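Local atomic coordinates of hypothetical protein (Legionella pneumophila subsp. pneumophila, PDB entry 4JX2), a protein that is of unknown function; it is probably secreted and combines alpha helices with a small mixed beta sheet in a two-chain assembly. Residues L79-S85 / K257-V263; L123-K128 / F203-L208; D294-T299 / V325-H330. All blocks are in the same frame, centred on the assembly; numbering follows the deposited sequence.

Interaction 1: residues L79-S85 / K257-V263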
loop_
_atom_site.group_PDB
_atom_site.type_symbol
_atom_site.label_atom_id
_atom_site.label_comp_id
_atom_site.label_asym_id
_atom_site.label_seq_id
_atom_site.Cartn_x
_atom_site.Cartn_y
_atom_site.Cartn_z
ATOM N N LEU A 79 0.939 6.363 21.279
ATOM C CA LEU A 79 1.188 6.389 19.851
ATOM C C LEU A 79 2.378 5.505 19.567
ATOM O O LEU A 79 3.475 5.792 20.058
ATOM C CB LEU A 79 1.467 7.830 19.388
ATOM C CG LEU A 79 0.346 8.649 18.735
ATOM C CD1 LEU A 79 0.888 10.013 18.281
ATOM C CD2 LEU A 79 -0.246 7.937 17.509
ATOM N N ILE A 80 2.173 4.400 18.830
ATOM C CA ILE A 80 3.255 3.468 18.478
ATOM C C ILE A 80 3.517 3.684 16.993
ATOM O O ILE A 80 2.663 3.355 16.172
ATOM C CB ILE A 80 2.892 2.024 18.898
ATOM C CG1 ILE A 80 2.712 1.983 20.442
ATOM C CG2 ILE A 80 3.970 1.046 18.447
ATOM C CD1 ILE A 80 1.980 0.884 20.968
ATOM N N LEU A 81 4.654 4.363 16.664
ATOM C CA LEU A 81 4.996 4.802 15.305
ATOM C C LEU A 81 6.233 4.139 14.717
ATOM O O LEU A 81 7.365 4.442 15.121
ATOM C CB LEU A 81 5.220 6.336 15.262
ATOM C CG LEU A 81 4.219 7.268 15.946
ATOM C CD1 LEU A 81 4.802 8.633 16.089
ATOM C CD2 LEU A 81 2.942 7.364 15.166
ATOM N N PHE A 82 6.012 3.278 13.708
ATOM C CA PHE A 82 7.069 2.633 12.939
ATOM C C PHE A 82 7.248 3.472 11.713
ATOM O O PHE A 82 6.484 3.328 10.754
ATOM C CB PHE A 82 6.712 1.178 12.598
ATOM C CG PHE A 82 6.630 0.246 13.795
ATOM C CD1 PHE A 82 5.428 0.055 14.471
ATOM C CD2 PHE A 82 7.745 -0.477 14.216
ATOM C CE1 PHE A 82 5.350 -0.826 15.553
ATOM C CE2 PHE A 82 7.652 -1.377 15.276
ATOM C CZ PHE A 82 6.461 -1.535 15.948
ATOM N N ILE A 83 8.167 4.440 11.781
ATOM C CA ILE A 83 8.378 5.386 10.694
ATOM C C ILE A 83 9.794 5.236 10.172
ATOM O O ILE A 83 10.761 5.465 10.907
ATOM C CB ILE A 83 8.024 6.842 11.136
ATOM C CG1 ILE A 83 6.505 6.920 11.488
ATOM C CG2 ILE A 83 8.417 7.868 10.030
ATOM C CD1 ILE A 83 6.014 8.177 12.055
ATOM N N ASN A 84 9.891 4.853 8.874
ATOM C CA ASN A 84 11.112 4.592 8.111
ATOM C C ASN A 84 11.806 3.353 8.669
ATOM O O ASN A 84 11.366 2.258 8.341
ATOM C CB ASN A 84 12.035 5.817 8.062
ATOM C CG ASN A 84 11.557 6.878 7.105
ATOM O OD1 ASN A 84 11.091 6.588 6.000
ATOM N ND2 ASN A 84 11.705 8.138 7.494
ATOM N N SER A 85 12.837 3.496 9.543
ATOM C CA SER A 85 13.512 2.333 10.146
ATOM C C SER A 85 13.349 2.304 11.680
ATOM O O SER A 85 13.683 1.303 12.317
ATOM C CB SER A 85 14.995 2.332 9.782
ATOM O OG SER A 85 15.191 2.303 8.381
ATOM N N LYS A 257 -2.362 3.013 19.734
ATOM C CA LYS A 257 -2.632 3.511 18.396
ATOM C C LYS A 257 -1.382 3.225 17.560
ATOM O O LYS A 257 -0.372 3.886 17.767
ATOM C CB LYS A 257 -2.976 5.017 18.474
ATOM C CG LYS A 257 -4.229 5.298 19.298
ATOM C CD LYS A 257 -4.375 6.745 19.706
ATOM C CE LYS A 257 -5.760 7.003 20.255
ATOM N NZ LYS A 257 -5.897 8.381 20.788
ATOM N N VAL A 258 -1.415 2.187 16.683
ATOM C CA VAL A 258 -0.236 1.766 15.910
ATOM C C VAL A 258 -0.320 2.266 14.467
ATOM O O VAL A 258 -1.318 2.036 13.769
ATOM C CB VAL A 258 0.030 0.235 15.983
ATOM C CG1 VAL A 258 1.329 -0.137 15.298
ATOM C CG2 VAL A 258 0.074 -0.235 17.434
ATOM N N ILE A 259 0.758 2.968 14.041
ATOM C CA ILE A 259 0.964 3.513 12.700
ATOM C C ILE A 259 2.216 2.866 12.132
ATOM O O ILE A 259 3.290 2.931 12.752
ATOM C CB ILE A 259 1.048 5.068 12.692
ATOM C CG1 ILE A 259 -0.342 5.693 12.935
ATOM C CG2 ILE A 259 1.720 5.606 11.396
ATOM C CD1 ILE A 259 -0.304 7.138 13.276
ATOM N N ILE A 260 2.071 2.239 10.958
ATOM C CA ILE A 260 3.179 1.600 10.253
ATOM C C ILE A 260 3.412 2.327 8.919
ATOM O O ILE A 260 2.555 2.307 8.038
ATOM C CB ILE A 260 2.970 0.074 10.071
ATOM C CG1 ILE A 260 2.863 -0.639 11.457
ATOM C CG2 ILE A 260 4.085 -0.517 9.197
ATOM C CD1 ILE A 260 2.369 -2.050 11.460
ATOM N N ARG A 261 4.570 2.986 8.809
ATOM C CA ARG A 261 5.098 3.685 7.629
ATOM C C ARG A 261 6.581 3.280 7.550
ATOM O O ARG A 261 7.485 4.101 7.460
ATOM C CB ARG A 261 4.869 5.208 7.738
ATOM C CG ARG A 261 5.179 5.976 6.459
ATOM C CD ARG A 261 5.999 7.200 6.804
ATOM N NE ARG A 261 6.413 7.966 5.632
ATOM C CZ ARG A 261 7.573 7.808 5.009
ATOM N NH1 ARG A 261 8.438 6.897 5.426
ATOM N NH2 ARG A 261 7.875 8.559 3.960
ATOM N N PHE A 262 6.806 1.971 7.663
ATOM C CA PHE A 262 8.114 1.339 7.682
ATOM C C PHE A 262 8.633 1.055 6.266
ATOM O O PHE A 262 7.950 0.418 5.451
ATOM C CB PHE A 262 8.027 0.050 8.485
ATOM C CG PHE A 262 9.345 -0.650 8.674
ATOM C CD1 PHE A 262 10.169 -0.335 9.751
ATOM C CD2 PHE A 262 9.739 -1.668 7.811
ATOM C CE1 PHE A 262 11.354 -1.024 9.955
ATOM C CE2 PHE A 262 10.948 -2.331 7.994
ATOM C CZ PHE A 262 11.733 -2.020 9.073
ATOM N N VAL A 263 9.868 1.516 6.001
ATOM C CA VAL A 263 10.542 1.397 4.715
ATOM C C VAL A 263 11.818 0.565 4.879
ATOM O O VAL A 263 12.744 0.962 5.607
ATOM C CB VAL A 263 10.857 2.769 4.049
ATOM C CG1 VAL A 263 11.146 2.596 2.557
ATOM C CG2 VAL A 263 9.744 3.789 4.283
HETATM O O HOH W 1 10.990 7.473 2.870
HETATM O O HOH W 2 13.810 3.198 6.212
#

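Interaction 2: residues L123-K128 / F203-L208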
loop_
_atom_site.group_PDB
_atom_site.type_symbol
_atom_site.label_atom_id
_atom_site.label_comp_id
_atom_site.label_asym_id
_atom_site.label_seq_id
_atom_site.Cartn_x
_atom_site.Cartn_y
_atom_site.Cartn_z
ATOM N N LEU A 123 25.891 -12.417 -5.724
ATOM C CA LEU A 123 26.339 -13.368 -6.731
ATOM C C LEU A 123 25.282 -13.567 -7.820
ATOM O O LEU A 123 25.648 -13.658 -9.004
ATOM C CB LEU A 123 26.742 -14.698 -6.090
ATOM C CG LEU A 123 28.121 -14.707 -5.429
ATOM C CD1 LEU A 123 28.341 -15.985 -4.668
ATOM C CD2 LEU A 123 29.255 -14.462 -6.455
HETATM N N MSE A 124 23.982 -13.577 -7.429
HETATM C CA MSE A 124 22.841 -13.680 -8.364
HETATM C C MSE A 124 22.844 -12.492 -9.344
HETATM O O MSE A 124 22.718 -12.677 -10.558
HETATM C CB MSE A 124 21.508 -13.727 -7.608
HETATM C CG MSE A 124 21.257 -15.019 -6.886
HETATM SE SE MSE A 124 19.745 -14.810 -5.646
HETATM C CE MSE A 124 20.386 -15.938 -4.172
ATOM N N TYR A 125 23.060 -11.282 -8.798
ATOM C CA TYR A 125 23.143 -10.027 -9.537
ATOM C C TYR A 125 24.314 -10.059 -10.499
ATOM O O TYR A 125 24.160 -9.629 -11.643
ATOM C CB TYR A 125 23.267 -8.835 -8.568
ATOM C CG TYR A 125 21.968 -8.315 -7.975
ATOM C CD1 TYR A 125 20.940 -9.185 -7.610
ATOM C CD2 TYR A 125 21.803 -6.964 -7.693
ATOM C CE1 TYR A 125 19.758 -8.716 -7.033
ATOM C CE2 TYR A 125 20.632 -6.485 -7.098
ATOM C CZ TYR A 125 19.603 -7.364 -6.791
ATOM O OH TYR A 125 18.442 -6.903 -6.225
ATOM N N LEU A 126 25.466 -10.610 -10.061
ATOM C CA LEU A 126 26.677 -10.722 -10.889
ATOM C C LEU A 126 26.442 -11.646 -12.098
ATOM O O LEU A 126 26.908 -11.321 -13.196
ATOM C CB LEU A 126 27.887 -11.189 -10.061
ATOM C CG LEU A 126 28.462 -10.152 -9.079
ATOM C CD1 LEU A 126 29.373 -10.806 -8.095
ATOM C CD2 LEU A 126 29.197 -9.044 -9.797
ATOM N N ALA A 127 25.658 -12.739 -11.911
ATOM C CA ALA A 127 25.279 -13.679 -12.970
ATOM C C ALA A 127 24.432 -12.968 -14.036
ATOM O O ALA A 127 24.639 -13.207 -15.242
ATOM C CB ALA A 127 24.531 -14.872 -12.385
ATOM N N LYS A 128 23.506 -12.058 -13.600
ATOM C CA LYS A 128 22.662 -11.267 -14.517
ATOM C C LYS A 128 23.520 -10.228 -15.283
ATOM O O LYS A 128 23.362 -10.100 -16.510
ATOM C CB LYS A 128 21.493 -10.585 -13.795
ATOM C CG LYS A 128 20.543 -9.858 -14.763
ATOM C CD LYS A 128 19.321 -10.660 -15.122
ATOM C CE LYS A 128 19.394 -11.230 -16.499
ATOM N NZ LYS A 128 18.241 -12.129 -16.760
ATOM N N PHE A 203 30.148 -19.631 -14.887
ATOM C CA PHE A 203 29.339 -18.739 -14.082
ATOM C C PHE A 203 28.110 -18.298 -14.869
ATOM O O PHE A 203 28.243 -17.726 -15.942
ATOM C CB PHE A 203 30.152 -17.543 -13.557
ATOM C CG PHE A 203 29.414 -16.607 -12.625
ATOM C CD1 PHE A 203 28.878 -17.069 -11.424
ATOM C CD2 PHE A 203 29.300 -15.254 -12.920
ATOM C CE1 PHE A 203 28.217 -16.199 -10.546
ATOM C CE2 PHE A 203 28.654 -14.380 -12.038
ATOM C CZ PHE A 203 28.093 -14.862 -10.865
ATOM N N ASP A 204 26.921 -18.638 -14.351
ATOM C CA ASP A 204 25.600 -18.285 -14.874
ATOM C C ASP A 204 24.545 -18.603 -13.803
ATOM O O ASP A 204 24.893 -19.223 -12.797
ATOM C CB ASP A 204 25.279 -18.972 -16.224
ATOM C CG ASP A 204 25.490 -20.461 -16.262
ATOM O OD1 ASP A 204 24.758 -21.179 -15.561
ATOM O OD2 ASP A 204 26.357 -20.911 -17.029
HETATM N N MSE A 205 23.270 -18.176 -14.009
HETATM C CA MSE A 205 22.164 -18.392 -13.067
HETATM C C MSE A 205 22.111 -19.850 -12.589
HETATM O O MSE A 205 22.092 -20.104 -11.385
HETATM C CB MSE A 205 20.801 -18.006 -13.692
HETATM C CG MSE A 205 20.636 -16.531 -14.043
HETATM SE SE MSE A 205 20.469 -15.376 -12.495
HETATM C CE MSE A 205 19.457 -14.001 -13.358
ATOM N N ALA A 206 22.122 -20.793 -13.549
ATOM C CA ALA A 206 22.031 -22.236 -13.348
ATOM C C ALA A 206 23.228 -22.802 -12.582
ATOM O O ALA A 206 23.027 -23.563 -11.630
ATOM C CB ALA A 206 21.903 -22.923 -14.693
ATOM N N SER A 207 24.462 -22.435 -13.006
ATOM C CA SER A 207 25.714 -22.870 -12.413
ATOM C C SER A 207 25.805 -22.374 -10.980
ATOM O O SER A 207 26.141 -23.160 -10.089
ATOM C CB SER A 207 26.897 -22.367 -13.236
ATOM O OG SER A 207 26.963 -23.002 -14.504
ATOM N N LEU A 208 25.426 -21.101 -10.738
ATOM C CA LEU A 208 25.450 -20.500 -9.399
ATOM C C LEU A 208 24.573 -21.302 -8.416
ATOM O O LEU A 208 25.013 -21.592 -7.291
ATOM C CB LEU A 208 24.997 -19.024 -9.459
ATOM C CG LEU A 208 24.712 -18.329 -8.125
ATOM C CD1 LEU A 208 26.005 -18.013 -7.351
ATOM C CD2 LEU A 208 23.896 -17.109 -8.344
#

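Interaction 3: residues D294-T299 / V325-H330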
loop_
_atom_site.group_PDB
_atom_site.type_symbol
_atom_site.label_atom_id
_atom_site.label_comp_id
_atom_site.label_asym_id
_atom_site.label_seq_id
_atom_site.Cartn_x
_atom_site.Cartn_y
_atom_site.Cartn_z
ATOM N N ASP A 294 -7.505 -4.050 14.194
ATOM C CA ASP A 294 -8.088 -2.887 13.497
ATOM C C ASP A 294 -7.523 -1.551 14.021
ATOM O O ASP A 294 -7.838 -0.506 13.465
ATOM C CB ASP A 294 -9.626 -2.886 13.610
ATOM C CG ASP A 294 -10.104 -2.777 15.048
ATOM O OD1 ASP A 294 -10.210 -1.634 15.556
ATOM O OD2 ASP A 294 -10.322 -3.840 15.685
ATOM N N ARG A 295 -6.730 -1.586 15.111
ATOM C CA ARG A 295 -6.098 -0.411 15.715
ATOM C C ARG A 295 -4.682 -0.197 15.134
ATOM O O ARG A 295 -3.996 0.764 15.517
ATOM C CB ARG A 295 -6.068 -0.563 17.241
ATOM C CG ARG A 295 -7.472 -0.566 17.844
ATOM C CD ARG A 295 -7.470 -0.490 19.348
ATOM N NE ARG A 295 -6.915 0.776 19.827
ATOM C CZ ARG A 295 -7.627 1.878 20.031
ATOM N NH1 ARG A 295 -8.935 1.885 19.807
ATOM N NH2 ARG A 295 -7.038 2.983 20.467
ATOM N N ILE A 296 -4.280 -1.077 14.175
ATOM C CA ILE A 296 -3.005 -1.087 13.456
ATOM C C ILE A 296 -3.243 -0.622 12.028
ATOM O O ILE A 296 -3.895 -1.329 11.258
ATOM C CB ILE A 296 -2.348 -2.499 13.495
ATOM C CG1 ILE A 296 -2.144 -2.998 14.945
ATOM C CG2 ILE A 296 -1.036 -2.507 12.709
ATOM C CD1 ILE A 296 -2.094 -4.476 15.100
ATOM N N TYR A 297 -2.712 0.560 11.661
ATOM C CA TYR A 297 -2.911 1.101 10.312
ATOM C C TYR A 297 -1.591 1.257 9.596
ATOM O O TYR A 297 -0.645 1.800 10.166
ATOM C CB TYR A 297 -3.672 2.452 10.357
ATOM C CG TYR A 297 -5.093 2.330 10.878
ATOM C CD1 TYR A 297 -6.104 1.786 10.087
ATOM C CD2 TYR A 297 -5.421 2.727 12.171
ATOM C CE1 TYR A 297 -7.402 1.640 10.570
ATOM C CE2 TYR A 297 -6.715 2.580 12.667
ATOM C CZ TYR A 297 -7.705 2.053 11.857
ATOM O OH TYR A 297 -8.975 1.888 12.352
ATOM N N ILE A 298 -1.516 0.741 8.353
ATOM C CA ILE A 298 -0.346 0.901 7.502
ATOM C C ILE A 298 -0.651 2.126 6.670
ATOM O O ILE A 298 -1.562 2.081 5.844
ATOM C CB ILE A 298 0.018 -0.356 6.671
ATOM C CG1 ILE A 298 0.260 -1.575 7.608
ATOM C CG2 ILE A 298 1.258 -0.062 5.780
ATOM C CD1 ILE A 298 0.389 -2.820 6.954
ATOM N N THR A 299 0.045 3.240 6.951
ATOM C CA THR A 299 -0.187 4.529 6.312
ATOM C C THR A 299 1.067 4.954 5.517
ATOM O O THR A 299 1.804 5.842 5.968
ATOM C CB THR A 299 -0.592 5.563 7.384
ATOM O OG1 THR A 299 0.461 5.664 8.338
ATOM C CG2 THR A 299 -1.908 5.207 8.081
ATOM N N VAL A 325 -3.922 11.264 11.051
ATOM C CA VAL A 325 -3.560 9.955 10.519
ATOM C C VAL A 325 -4.410 8.862 11.183
ATOM O O VAL A 325 -5.385 8.430 10.578
ATOM C CB VAL A 325 -2.041 9.651 10.583
ATOM C CG1 VAL A 325 -1.733 8.314 9.933
ATOM C CG2 VAL A 325 -1.248 10.749 9.888
ATOM N N TRP A 326 -4.094 8.472 12.428
ATOM C CA TRP A 326 -4.753 7.373 13.130
ATOM C C TRP A 326 -6.272 7.573 13.298
ATOM O O TRP A 326 -7.040 6.689 12.900
ATOM C CB TRP A 326 -4.075 7.089 14.489
ATOM C CG TRP A 326 -4.442 5.735 15.024
ATOM C CD1 TRP A 326 -3.854 4.542 14.712
ATOM C CD2 TRP A 326 -5.590 5.419 15.823
ATOM N NE1 TRP A 326 -4.543 3.505 15.301
ATOM C CE2 TRP A 326 -5.633 4.011 15.960
ATOM C CE3 TRP A 326 -6.606 6.190 16.417
ATOM C CZ2 TRP A 326 -6.629 3.360 16.699
ATOM C CZ3 TRP A 326 -7.597 5.538 17.138
ATOM C CH2 TRP A 326 -7.592 4.144 17.289
ATOM N N GLY A 327 -6.665 8.716 13.873
ATOM C CA GLY A 327 -8.047 9.081 14.188
ATOM C C GLY A 327 -9.027 9.001 13.036
ATOM O O GLY A 327 -10.118 8.456 13.198
ATOM N N ALA A 328 -8.654 9.567 11.873
ATOM C CA ALA A 328 -9.476 9.588 10.661
ATOM C C ALA A 328 -9.763 8.158 10.154
ATOM O O ALA A 328 -10.926 7.856 9.857
ATOM C CB ALA A 328 -8.793 10.408 9.589
ATOM N N ARG A 329 -8.729 7.258 10.140
ATOM C CA ARG A 329 -8.905 5.861 9.705
ATOM C C ARG A 329 -9.855 5.144 10.634
ATOM O O ARG A 329 -10.764 4.454 10.170
ATOM C CB ARG A 329 -7.586 5.083 9.595
ATOM C CG ARG A 329 -6.374 5.848 9.093
ATOM C CD ARG A 329 -6.201 5.961 7.590
ATOM N NE ARG A 329 -7.147 6.869 6.934
ATOM C CZ ARG A 329 -6.996 8.188 6.830
ATOM N NH1 ARG A 329 -5.941 8.790 7.374
ATOM N NH2 ARG A 329 -7.912 8.919 6.199
ATOM N N HIS A 330 -9.696 5.362 11.938
ATOM C CA HIS A 330 -10.556 4.753 12.933
ATOM C C HIS A 330 -11.991 5.303 12.916
ATOM O O HIS A 330 -12.941 4.540 13.104
ATOM C CB HIS A 330 -9.947 4.946 14.304
ATOM C CG HIS A 330 -10.356 3.886 15.271
ATOM N ND1 HIS A 330 -9.966 2.549 15.103
ATOM C CD2 HIS A 330 -11.091 3.996 16.404
ATOM C CE1 HIS A 330 -10.480 1.902 16.134
ATOM N NE2 HIS A 330 -11.156 2.732 16.952
#

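Interaction 1: residues L79-S85 / K257-V263
The backbone N of I80 donates to K257 O at 2.8 Å, and the bond is almost straight (175° at the hydrogen). It opens a parallel beta ladder between two neighbouring strands of a mixed sheet, 79-84 and 257-262. Five further backbone bonds follow. I80, F82 and N84 each use both N and O. Their partners are K257, I259, R261 and V263. F82 N, for example, bonds I259 O at 2.9 Å, and F82 O takes R261 N.

Side chains alternate between the two faces of the sheet. L79, L81, I83, K257, I259 and R261 share one face. Here L81 and I259 lie side by side, with L81 CD2 3.8 Å from I259 CD1. Helix 315-339 lies against this face through Y318, Y321, V325 and W326. The extended chain of K257 leads away, and its NZ is held by Q74 O, E76 O and N322 OD1.

I80, F82, V258 and I260 lie on the other face. CG of F82 sits anti to the carbonyl carbon (chi1 -66°), which lays the ring beside the second strand. V258 CG1 meets the ring edge, 4.1 Å from F82 CE1. I260 CG1 comes to F82 CD1 at 4.0 Å, the two side chains pointing the same way. L279 and V283 of helix 279-286 also touch this ring. The sheet is thus sandwiched between helices at this point.

At the C-terminal end polar groups take over. R261 NE is tied to A302 O, and Y301 of the second subunit packs on the same residue. A water lies at the guanidinium edge and donates to N84 OD1. R261 NH1 also reaches N84 OD1 at 2.7 Å, but the bond is weak because its N-H points well aside.

Interaction 2: residues L123-K128 / F203-L208
Apolar contacts carry most of this join. L208 turns its two methyl branches toward separate residues of helix 119-131. L208 CD1 meets L123 CB at 3.6 Å. L208 CD2 lies over the start of M124, 3.7 Å from M124 CG, and the two side chains cross at about a right angle. CG of L208 is anti to its backbone N (chi1 169°), an orientation that carries both methyls across to the other helix.

Selenomethionine M205 reaches the same helix further along. Its chain bends at chi2 (-71°), so that the selenium comes back over A127, with M205 SE 4.1 Å from A127 CB. M205 CE then rests on the aliphatic part of K128, 3.8 Å from K128 CD. The charged end of K128 is engaged elsewhere: NZ forms salt bridges with E131 and with E338 of the second subunit.

One aromatic side chain meets the helix backbone. The F203 ring reaches the turn from L123 to A127. L123 O lies at the ring edge, close to F203 CZ. That oxygen already accepts the helical bond from A127 N, so the ring adds a contact to a satisfied carbonyl. F203 CZ also touches side chains, at 3.8 Å from L126 CB and 3.9 Å from A127 CB. W137, M141, Y192 and V196 surround F203 from neighbouring helices.

Within 203-208, a side-chain cap holds the helix start. D204 OD1 accepts from S207 N at 2.9 Å and from S207 OG at 3.1 Å. Both donors stand above the carboxylate plane, on the same face. This fixes the first turn of helix 205-213, whose L208 and M205 make the contacts above. The result is an N-capped helix start packed against the side of another helix, in an all-helical part of the DUF5624 region.

Interaction 3: residues D294-T299 / V325-H330
This is an aromatic and polar contact between an edge strand of the sheet, 296-298, and helix 315-339, which crosses it at 106° with the axes of the two short segments 9.5 Å apart at their closest. Y297 lies at its centre. Its ring stands edge-on to the face of W326 in a T-shaped stack, with the planes at 70° and 5.0 Å between the centroids of the Y297 ring and the W326 five-membered ring. R329 CB sits over the centre of one face of the tyrosine, 3.6 Å from the Y297 ring centroid, and makes a CH-pi contact. Two residues about one turn apart thus hold the ring from its edge and from its face.

The hydroxyl is shared as well. Y297 OH and H330 ND1 are hydrogen-bonded at 3.0 Å, either one being a possible donor. R333 NE also bonds this hydroxyl, which fixes the end of the ring from the next turn of the helix.

W326 is held at its own edge. W326 NE1 donates to R295 O at 2.8 Å, with the oxygen close to the indole plane. CG of W326 is anti to the backbone N (chi1 -162°), and this swings the indole across to the strand. The six-membered end of the indole meets R295, where W326 CH2 lies over one face of the guanidinium, 3.4 Å from R295 NH2. R295 NE is itself bound to A256 O.

At the far end of the strand, T299 CG2 touches V325 CG1 at 3.6 Å. V268 of the second subunit packs on both residues. Strand 296-298 is one of the two outermost strands within this chain. On its inner side it bonds to strand 257-262, while helix 315-339 lies across the face that Y297 and T299 share with K257 and I259.

Overall arrangement
From the N terminus, two helices precede strand 79-84, the first member of interaction 1. Its partner, 257-263, comes only after 171 mostly helical residues. Interaction 2 is nested inside this long excursion. It closes a smaller loop between 123-128 and 203-208, and its centre lies about 37 Å from that of interaction 1. Interaction 3 follows in series, closing a loop of 25 residues, ten of them helical. Interactions 1 and 3 touch, because strands 257-262 and 296-298 are sheet neighbours: I260 N lies 2.9 Å from Y297 O. Interaction 2 joins helices 119-131 and 205-213, on the opposite side of the chain centre from interaction 3. All three reach the second subunit.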